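Local coordinates for protein oxidoreductase (Thermotoga maritima, PDB 1ZH8) that probably catalyses NADP-dependent oxidation or reduction of an alcohol-type substrate, as a member of the GFO/IDH/MocA oxidoreductase family, at residues G161-G173 and F238-I250. Numbering follows the deposited sequence. Where two conformers were deposited one is given.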
ATOM      1  N   GLY A 161      -6.366  19.143  -6.325  1.00 34.24           N
ATOM      2  CA  GLY A 161      -5.068  19.793  -6.230  1.00 36.68           C
ATOM      3  C   GLY A 161      -4.003  18.916  -6.843  1.00 37.10           C
ATOM      4  O   GLY A 161      -4.237  18.258  -7.851  1.00 38.61           O
ATOM      5  N   ASP A 162      -2.820  18.901  -6.245  1.00 38.46           N
ATOM      6  CA  ASP A 162      -1.737  18.073  -6.783  1.00 39.91           C
ATOM      7  C   ASP A 162      -1.905  16.637  -6.296  1.00 37.32           C
ATOM      8  O   ASP A 162      -1.979  16.406  -5.093  1.00 37.89           O
ATOM      9  CB  ASP A 162      -0.360  18.653  -6.399  1.00 40.67           C
ATOM     10  CG  ASP A 162      -0.147  20.042  -6.976  1.00 47.50           C
ATOM     11  OD1 ASP A 162      -0.152  20.168  -8.223  1.00 54.35           O
ATOM     12  OD2 ASP A 162      -0.004  21.007  -6.189  1.00 57.23           O
ATOM     13  N   PRO A 163      -1.995  15.674  -7.223  1.00 35.38           N
ATOM     14  CA  PRO A 163      -2.152  14.287  -6.755  1.00 35.49           C
ATOM     15  C   PRO A 163      -0.974  13.917  -5.884  1.00 35.48           C
ATOM     16  O   PRO A 163       0.153  14.214  -6.252  1.00 38.09           O
ATOM     17  CB  PRO A 163      -2.137  13.463  -8.044  1.00 32.37           C
ATOM     18  CG  PRO A 163      -2.461  14.439  -9.122  1.00 34.50           C
ATOM     19  CD  PRO A 163      -1.973  15.780  -8.691  1.00 34.06           C
ATOM     20  N   VAL A 164      -1.235  13.306  -4.731  1.00 35.11           N
ATOM     21  CA  VAL A 164      -0.172  12.911  -3.795  1.00 34.07           C
ATOM     22  C   VAL A 164       0.012  11.385  -3.724  1.00 33.41           C
ATOM     23  O   VAL A 164       1.134  10.892  -3.856  1.00 35.06           O
ATOM     24  CB  VAL A 164      -0.439  13.448  -2.350  1.00 36.24           C
ATOM     25  CG1 VAL A 164       0.605  12.902  -1.366  1.00 35.10           C
ATOM     26  CG2 VAL A 164      -0.481  14.983  -2.314  1.00 26.75           C
ATOM     27  N   PHE A 165      -1.093  10.661  -3.525  1.00 32.95           N
ATOM     28  CA  PHE A 165      -1.100   9.217  -3.242  1.00 32.00           C
ATOM     29  C   PHE A 165      -2.349   8.527  -3.809  1.00 32.93           C
ATOM     30  O   PHE A 165      -3.473   8.960  -3.552  1.00 33.32           O
ATOM     31  CB  PHE A 165      -1.023   8.991  -1.717  1.00 31.07           C
ATOM     32  CG  PHE A 165      -1.200   7.548  -1.277  1.00 28.90           C
ATOM     33  CD1 PHE A 165      -0.189   6.614  -1.468  1.00 31.20           C
ATOM     34  CD2 PHE A 165      -2.369   7.135  -0.641  1.00 26.00           C
ATOM     35  CE1 PHE A 165      -0.349   5.282  -1.043  1.00 36.80           C
ATOM     36  CE2 PHE A 165      -2.545   5.802  -0.232  1.00 31.56           C
ATOM     37  CZ  PHE A 165      -1.532   4.877  -0.423  1.00 30.24           C
HETATM   38  N   MSE A 166      -2.152   7.458  -4.574  1.00 32.35           N
HETATM   39  CA  MSE A 166      -3.263   6.597  -4.955  1.00 33.67           C
HETATM   40  C   MSE A 166      -3.090   5.187  -4.397  1.00 35.32           C
HETATM   41  O   MSE A 166      -1.968   4.670  -4.307  1.00 34.23           O
HETATM   42  CB  MSE A 166      -3.517   6.565  -6.475  1.00 31.05           C
HETATM   43  CG  MSE A 166      -2.413   6.028  -7.288  1.00 37.98           C
HETATM   44 SE   MSE A 166      -2.952   4.707  -8.705  1.00 53.39          SE
HETATM   45  CE  MSE A 166      -3.170   3.175  -7.455  1.00 40.32           C
ATOM     46  N   ASN A 167      -4.214   4.581  -4.006  1.00 36.34           N
ATOM     47  CA  ASN A 167      -4.234   3.188  -3.557  1.00 34.27           C
ATOM     48  C   ASN A 167      -5.355   2.439  -4.251  1.00 33.91           C
ATOM     49  O   ASN A 167      -6.501   2.898  -4.305  1.00 34.81           O
ATOM     50  CB  ASN A 167      -4.396   3.132  -2.030  0.50 32.98           C
ATOM     51  CG  ASN A 167      -4.383   1.710  -1.476  0.50 28.67           C
ATOM     52  OD1 ASN A 167      -5.038   1.435  -0.486  0.50 22.72           O
ATOM     53  ND2 ASN A 167      -3.640   0.810  -2.111  0.50 28.73           N
ATOM     54  N   TRP A 168      -4.999   1.315  -4.847  1.00 32.01           N
ATOM     55  CA  TRP A 168      -5.983   0.442  -5.440  1.00 30.16           C
ATOM     56  C   TRP A 168      -5.765  -0.930  -4.820  1.00 31.48           C
ATOM     57  O   TRP A 168      -4.692  -1.531  -4.966  1.00 31.58           O
ATOM     58  CB  TRP A 168      -5.825   0.389  -6.953  1.00 28.54           C
ATOM     59  CG  TRP A 168      -7.038  -0.056  -7.727  1.00 30.07           C
ATOM     60  CD1 TRP A 168      -8.203  -0.557  -7.218  1.00 32.40           C
ATOM     61  CD2 TRP A 168      -7.184  -0.090  -9.159  1.00 31.23           C
ATOM     62  NE1 TRP A 168      -9.074  -0.873  -8.238  1.00 32.92           N
ATOM     63  CE2 TRP A 168      -8.480  -0.598  -9.436  1.00 26.15           C
ATOM     64  CE3 TRP A 168      -6.350   0.259 -10.230  1.00 27.19           C
ATOM     65  CZ2 TRP A 168      -8.975  -0.737 -10.737  1.00 28.77           C
ATOM     66  CZ3 TRP A 168      -6.837   0.116 -11.533  1.00 33.38           C
ATOM     67  CH2 TRP A 168      -8.138  -0.387 -11.775  1.00 36.07           C
ATOM     68  N   GLN A 169      -6.777  -1.402  -4.098  1.00 31.76           N
ATOM     69  CA  GLN A 169      -6.753  -2.726  -3.494  1.00 33.99           C
ATOM     70  C   GLN A 169      -7.864  -3.533  -4.076  1.00 34.22           C
ATOM     71  O   GLN A 169      -9.024  -3.137  -3.975  1.00 37.38           O
ATOM     72  CB  GLN A 169      -7.006  -2.649  -1.995  1.00 34.40           C
ATOM     73  CG  GLN A 169      -5.992  -1.867  -1.287  1.00 42.88           C
ATOM     74  CD  GLN A 169      -6.018  -2.158   0.162  1.00 55.80           C
ATOM     75  OE1 GLN A 169      -6.329  -3.287   0.576  1.00 58.49           O
ATOM     76  NE2 GLN A 169      -5.697  -1.146   0.967  1.00 50.50           N
ATOM     77  N   ILE A 170      -7.531  -4.685  -4.638  1.00 33.79           N
ATOM     78  CA  ILE A 170      -8.506  -5.489  -5.347  1.00 33.51           C
ATOM     79  C   ILE A 170      -8.519  -6.898  -4.770  1.00 34.62           C
ATOM     80  O   ILE A 170      -7.476  -7.528  -4.644  1.00 35.59           O
ATOM     81  CB  ILE A 170      -8.187  -5.515  -6.857  1.00 33.34           C
ATOM     82  CG1 ILE A 170      -8.087  -4.083  -7.390  1.00 30.50           C
ATOM     83  CG2 ILE A 170      -9.217  -6.365  -7.641  1.00 27.82           C
ATOM     84  CD1 ILE A 170      -7.465  -3.998  -8.738  1.00 33.40           C
ATOM     85  N   TRP A 171      -9.698  -7.394  -4.421  1.00 33.23           N
ATOM     86  CA  TRP A 171      -9.786  -8.742  -3.885  1.00 32.41           C
ATOM     87  C   TRP A 171     -10.777  -9.548  -4.700  1.00 31.39           C
ATOM     88  O   TRP A 171     -11.967  -9.496  -4.447  1.00 31.67           O
ATOM     89  CB  TRP A 171     -10.178  -8.706  -2.412  1.00 32.60           C
ATOM     90  CG  TRP A 171      -9.229  -7.928  -1.540  1.00 35.07           C
ATOM     91  CD1 TRP A 171      -9.275  -6.584  -1.247  1.00 38.14           C
ATOM     92  CD2 TRP A 171      -8.104  -8.450  -0.826  1.00 38.24           C
ATOM     93  NE1 TRP A 171      -8.245  -6.247  -0.404  1.00 39.66           N
ATOM     94  CE2 TRP A 171      -7.512  -7.372  -0.132  1.00 39.02           C
ATOM     95  CE3 TRP A 171      -7.538  -9.725  -0.709  1.00 35.31           C
ATOM     96  CZ2 TRP A 171      -6.382  -7.535   0.669  1.00 41.97           C
ATOM     97  CZ3 TRP A 171      -6.413  -9.887   0.085  1.00 39.82           C
ATOM     98  CH2 TRP A 171      -5.845  -8.797   0.763  1.00 44.71           C
ATOM     99  N   VAL A 172     -10.284 -10.288  -5.689  1.00 32.26           N
ATOM    100  CA  VAL A 172     -11.167 -10.962  -6.658  1.00 33.32           C
ATOM    101  C   VAL A 172     -11.937 -12.177  -6.106  1.00 34.39           C
ATOM    102  O   VAL A 172     -13.054 -12.454  -6.550  1.00 35.89           O
ATOM    103  CB  VAL A 172     -10.430 -11.282  -7.984  1.00 34.26           C
ATOM    104  CG1 VAL A 172     -11.426 -11.557  -9.101  1.00 31.88           C
ATOM    105  CG2 VAL A 172      -9.521 -10.111  -8.390  1.00 29.95           C
ATOM    106  N   GLY A 173     -11.362 -12.881  -5.129  1.00 33.62           N
ATOM    107  CA  GLY A 173     -11.981 -14.073  -4.545  1.00 32.47           C
ATOM    108  C   GLY A 173     -12.412 -15.157  -5.534  1.00 35.33           C
ATOM    109  O   GLY A 173     -13.484 -15.767  -5.373  1.00 34.50           O
ATOM    110  N   PHE A 238       4.997   2.368  -5.992  1.00 31.79           N
ATOM    111  CA  PHE A 238       5.628   2.912  -7.169  1.00 32.71           C
ATOM    112  C   PHE A 238       5.470   4.429  -7.137  1.00 33.10           C
ATOM    113  O   PHE A 238       4.755   4.984  -6.306  1.00 31.43           O
ATOM    114  CB  PHE A 238       5.014   2.308  -8.450  1.00 30.17           C
ATOM    115  CG  PHE A 238       3.506   2.286  -8.452  1.00 32.59           C
ATOM    116  CD1 PHE A 238       2.800   1.279  -7.757  1.00 30.73           C
ATOM    117  CD2 PHE A 238       2.786   3.258  -9.132  1.00 29.86           C
ATOM    118  CE1 PHE A 238       1.414   1.226  -7.748  1.00 31.77           C
ATOM    119  CE2 PHE A 238       1.375   3.218  -9.138  1.00 34.29           C
ATOM    120  CZ  PHE A 238       0.688   2.197  -8.450  1.00 31.73           C
ATOM    121  N   GLU A 239       6.157   5.096  -8.043  1.00 35.06           N
ATOM    122  CA  GLU A 239       6.042   6.529  -8.146  1.00 37.28           C
ATOM    123  C   GLU A 239       5.795   6.831  -9.619  1.00 36.24           C
ATOM    124  O   GLU A 239       6.426   6.258 -10.496  1.00 37.92           O
ATOM    125  CB  GLU A 239       7.318   7.180  -7.613  1.00 37.03           C
ATOM    126  CG  GLU A 239       7.313   8.684  -7.575  1.00 43.84           C
ATOM    127  CD  GLU A 239       8.564   9.267  -6.901  1.00 51.20           C
ATOM    128  OE1 GLU A 239       9.551   8.531  -6.682  1.00 52.14           O
ATOM    129  OE2 GLU A 239       8.555  10.477  -6.593  1.00 53.72           O
ATOM    130  N   PHE A 240       4.821   7.682  -9.893  1.00 35.29           N
ATOM    131  CA  PHE A 240       4.626   8.153 -11.249  1.00 33.42           C
ATOM    132  C   PHE A 240       5.715   9.185 -11.581  1.00 32.83           C
ATOM    133  O   PHE A 240       6.326   9.776 -10.671  1.00 32.32           O
ATOM    134  CB  PHE A 240       3.241   8.774 -11.384  1.00 31.75           C
ATOM    135  CG  PHE A 240       2.112   7.789 -11.272  1.00 31.63           C
ATOM    136  CD1 PHE A 240       1.540   7.495 -10.026  1.00 31.60           C
ATOM    137  CD2 PHE A 240       1.588   7.188 -12.412  1.00 28.67           C
ATOM    138  CE1 PHE A 240       0.473   6.606  -9.920  1.00 32.53           C
ATOM    139  CE2 PHE A 240       0.538   6.266 -12.315  1.00 34.38           C
ATOM    140  CZ  PHE A 240      -0.021   5.977 -11.076  1.00 30.20           C
ATOM    141  N   GLU A 241       5.948   9.409 -12.875  1.00 32.63           N
ATOM    142  CA  GLU A 241       6.911  10.433 -13.308  1.00 33.42           C
ATOM    143  C   GLU A 241       6.540  11.792 -12.788  1.00 33.40           C
ATOM    144  O   GLU A 241       7.409  12.636 -12.655  1.00 34.19           O
ATOM    145  CB  GLU A 241       7.021  10.510 -14.826  1.00 33.09           C
ATOM    146  CG  GLU A 241       7.755   9.317 -15.457  1.00 42.21           C
ATOM    147  CD  GLU A 241       7.711   9.348 -16.981  1.00 56.82           C
ATOM    148  OE1 GLU A 241       7.153  10.325 -17.542  1.00 61.51           O
ATOM    149  OE2 GLU A 241       8.239   8.406 -17.619  1.00 58.61           O
ATOM    150  N   ASN A 242       5.249  12.012 -12.498  1.00 34.87           N
ATOM    151  CA  ASN A 242       4.796  13.315 -11.971  1.00 35.01           C
ATOM    152  C   ASN A 242       5.041  13.497 -10.471  1.00 33.76           C
ATOM    153  O   ASN A 242       4.784  14.558  -9.935  1.00 33.84           O
ATOM    154  CB  ASN A 242       3.332  13.627 -12.352  1.00 33.40           C
ATOM    155  CG  ASN A 242       2.322  12.706 -11.671  1.00 38.30           C
ATOM    156  OD1 ASN A 242       2.602  12.071 -10.647  1.00 39.21           O
ATOM    157  ND2 ASN A 242       1.121  12.642 -12.241  1.00 36.89           N
ATOM    158  N   GLY A 243       5.524  12.453  -9.803  1.00 34.25           N
ATOM    159  CA  GLY A 243       5.818  12.531  -8.369  1.00 32.68           C
ATOM    160  C   GLY A 243       4.774  11.905  -7.465  1.00 33.53           C
ATOM    161  O   GLY A 243       4.991  11.829  -6.249  1.00 33.42           O
ATOM    162  N   THR A 244       3.652  11.463  -8.051  1.00 30.05           N
ATOM    163  CA  THR A 244       2.585  10.831  -7.287  1.00 31.97           C
ATOM    164  C   THR A 244       3.034   9.447  -6.843  1.00 32.23           C
ATOM    165  O   THR A 244       3.682   8.720  -7.618  1.00 33.73           O
ATOM    166  CB  THR A 244       1.305  10.669  -8.126  1.00 31.97           C
ATOM    167  OG1 THR A 244       0.973  11.924  -8.716  1.00 36.46           O
ATOM    168  CG2 THR A 244       0.137  10.184  -7.265  1.00 31.53           C
ATOM    169  N   VAL A 245       2.690   9.081  -5.607  1.00 30.85           N
ATOM    170  CA  VAL A 245       2.997   7.751  -5.073  1.00 28.86           C
ATOM    171  C   VAL A 245       1.789   6.830  -5.220  1.00 30.36           C
ATOM    172  O   VAL A 245       0.635   7.227  -4.957  1.00 28.85           O
ATOM    173  CB  VAL A 245       3.407   7.829  -3.589  1.00 31.22           C
ATOM    174  CG1 VAL A 245       3.680   6.418  -3.009  1.00 22.70           C
ATOM    175  CG2 VAL A 245       4.608   8.774  -3.398  1.00 22.60           C
ATOM    176  N   GLY A 246       2.048   5.603  -5.653  1.00 31.72           N
ATOM    177  CA  GLY A 246       0.998   4.618  -5.807  1.00 30.55           C
ATOM    178  C   GLY A 246       1.202   3.399  -4.938  1.00 32.66           C
ATOM    179  O   GLY A 246       2.342   3.015  -4.652  1.00 35.41           O
ATOM    180  N   ASN A 247       0.090   2.807  -4.503  1.00 32.38           N
ATOM    181  CA  ASN A 247       0.061   1.460  -3.918  1.00 33.92           C
ATOM    182  C   ASN A 247      -0.937   0.628  -4.701  1.00 33.56           C
ATOM    183  O   ASN A 247      -2.091   1.010  -4.865  1.00 36.82           O
ATOM    184  CB  ASN A 247      -0.388   1.463  -2.445  1.00 33.88           C
ATOM    185  CG  ASN A 247       0.664   2.010  -1.485  1.00 43.22           C
ATOM    186  OD1 ASN A 247       1.693   2.568  -1.896  1.00 49.48           O
ATOM    187  ND2 ASN A 247       0.405   1.852  -0.183  1.00 41.67           N
ATOM    188  N   TYR A 248      -0.518  -0.526  -5.166  1.00 32.89           N
ATOM    189  CA  TYR A 248      -1.428  -1.388  -5.886  1.00 32.66           C
ATOM    190  C   TYR A 248      -1.238  -2.770  -5.301  1.00 33.01           C
ATOM    191  O   TYR A 248      -0.114  -3.304  -5.355  1.00 32.84           O
ATOM    192  CB  TYR A 248      -1.116  -1.355  -7.387  1.00 31.62           C
ATOM    193  CG  TYR A 248      -1.670  -2.511  -8.202  1.00 33.82           C
ATOM    194  CD1 TYR A 248      -3.044  -2.667  -8.404  1.00 27.77           C
ATOM    195  CD2 TYR A 248      -0.809  -3.427  -8.805  1.00 35.69           C
ATOM    196  CE1 TYR A 248      -3.532  -3.712  -9.153  1.00 29.89           C
ATOM    197  CE2 TYR A 248      -1.292  -4.479  -9.584  1.00 28.27           C
ATOM    198  CZ  TYR A 248      -2.653  -4.619  -9.748  1.00 32.32           C
ATOM    199  OH  TYR A 248      -3.132  -5.656 -10.518  1.00 32.89           O
ATOM    200  N   THR A 249      -2.317  -3.306  -4.710  1.00 29.94           N
ATOM    201  CA  THR A 249      -2.326  -4.636  -4.075  1.00 30.00           C
ATOM    202  C   THR A 249      -3.514  -5.451  -4.600  1.00 31.96           C
ATOM    203  O   THR A 249      -4.640  -4.945  -4.674  1.00 30.70           O
ATOM    204  CB  THR A 249      -2.445  -4.527  -2.547  1.00 28.93           C
ATOM    205  OG1 THR A 249      -1.294  -3.875  -2.037  1.00 37.16           O
ATOM    206  CG2 THR A 249      -2.541  -5.870  -1.900  1.00 24.99           C
ATOM    207  N   ILE A 250      -3.270  -6.703  -4.979  1.00 31.43           N
ATOM    208  CA  ILE A 250      -4.349  -7.550  -5.464  1.00 29.90           C
ATOM    209  C   ILE A 250      -4.140  -8.995  -5.070  1.00 29.83           C
ATOM    210  O   ILE A 250      -3.011  -9.488  -5.073  1.00 32.71           O
ATOM    211  CB  ILE A 250      -4.535  -7.430  -6.988  1.00 30.66           C
ATOM    212  CG1 ILE A 250      -5.752  -8.246  -7.481  1.00 26.28           C
ATOM    213  CG2 ILE A 250      -3.257  -7.838  -7.724  1.00 29.86           C
ATOM    214  CD1 ILE A 250      -6.206  -7.865  -8.905  1.00 28.20           C
TER
HETATM  215  O   HOH W   1       3.578  12.421  -3.808  1.00 29.39           O
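Phe165 and Asn247 meet on one face of a parallel strand pair, 163-171 beside 245-250. The phenyl rim reaches across the strand gap, CE1 lying 3.5 Å from Asn247 CG, with ring and amide nearly perpendicular. With CG of Phe165 anti to the backbone N (chi1 173°), CD1 also comes against Val245 CG1. Replacing Phe165 by an alanine is likely to open a gap beside Val245 CG1 and take away the ring edge that meets the Asn247 amide. Next along this face, in the conformer given, Asn167 ND2 donates to Asn247 O at 3.2 Å, from above the carbonyl plane; the same oxygen takes Trp168 N nearly end-on, so two donors grip it. Asn167 OD1 in turn accepts Gln169 NE2 in plane, on a lone pair, at 3.0 Å, which would hold the amide in this turn.

The other face is largely apolar. The selenomethionine Met166 bends at chi2 and chi3, bringing SE to the edge of the Phe240 ring, 5.2 Å from its centroid, a Met-aromatic contact, while CE approaches Phe238 CZ. Farther along, Ile170 CG2 packs on Ile250 CD1 at 3.6 Å, and Ile170 CD1 meets both the Tyr248 ring edge and one face of the Trp168 indole. Helix 195-211 covers this side through Met207, Leu211 and His203.

Backbone bonds run from Val245 N to Val164 O through Ile170 N to Thr249 O. At the start, one water donates to both Val164 O and Gly243 O, and the Asx turn of Asn242 holds Thr244. Thr249 OG1 bonds Ser235 OG of its own chain, while Phe165 packs on Ser235 and Gln169 on Arg259 of the second subunit. The chemistry thus divides: a mixed face at the subunit interface, and aromatic, aliphatic and selenium atoms under the helix, with Tyr248 OH and Trp168 NE1 satisfied by His203 and Glu258.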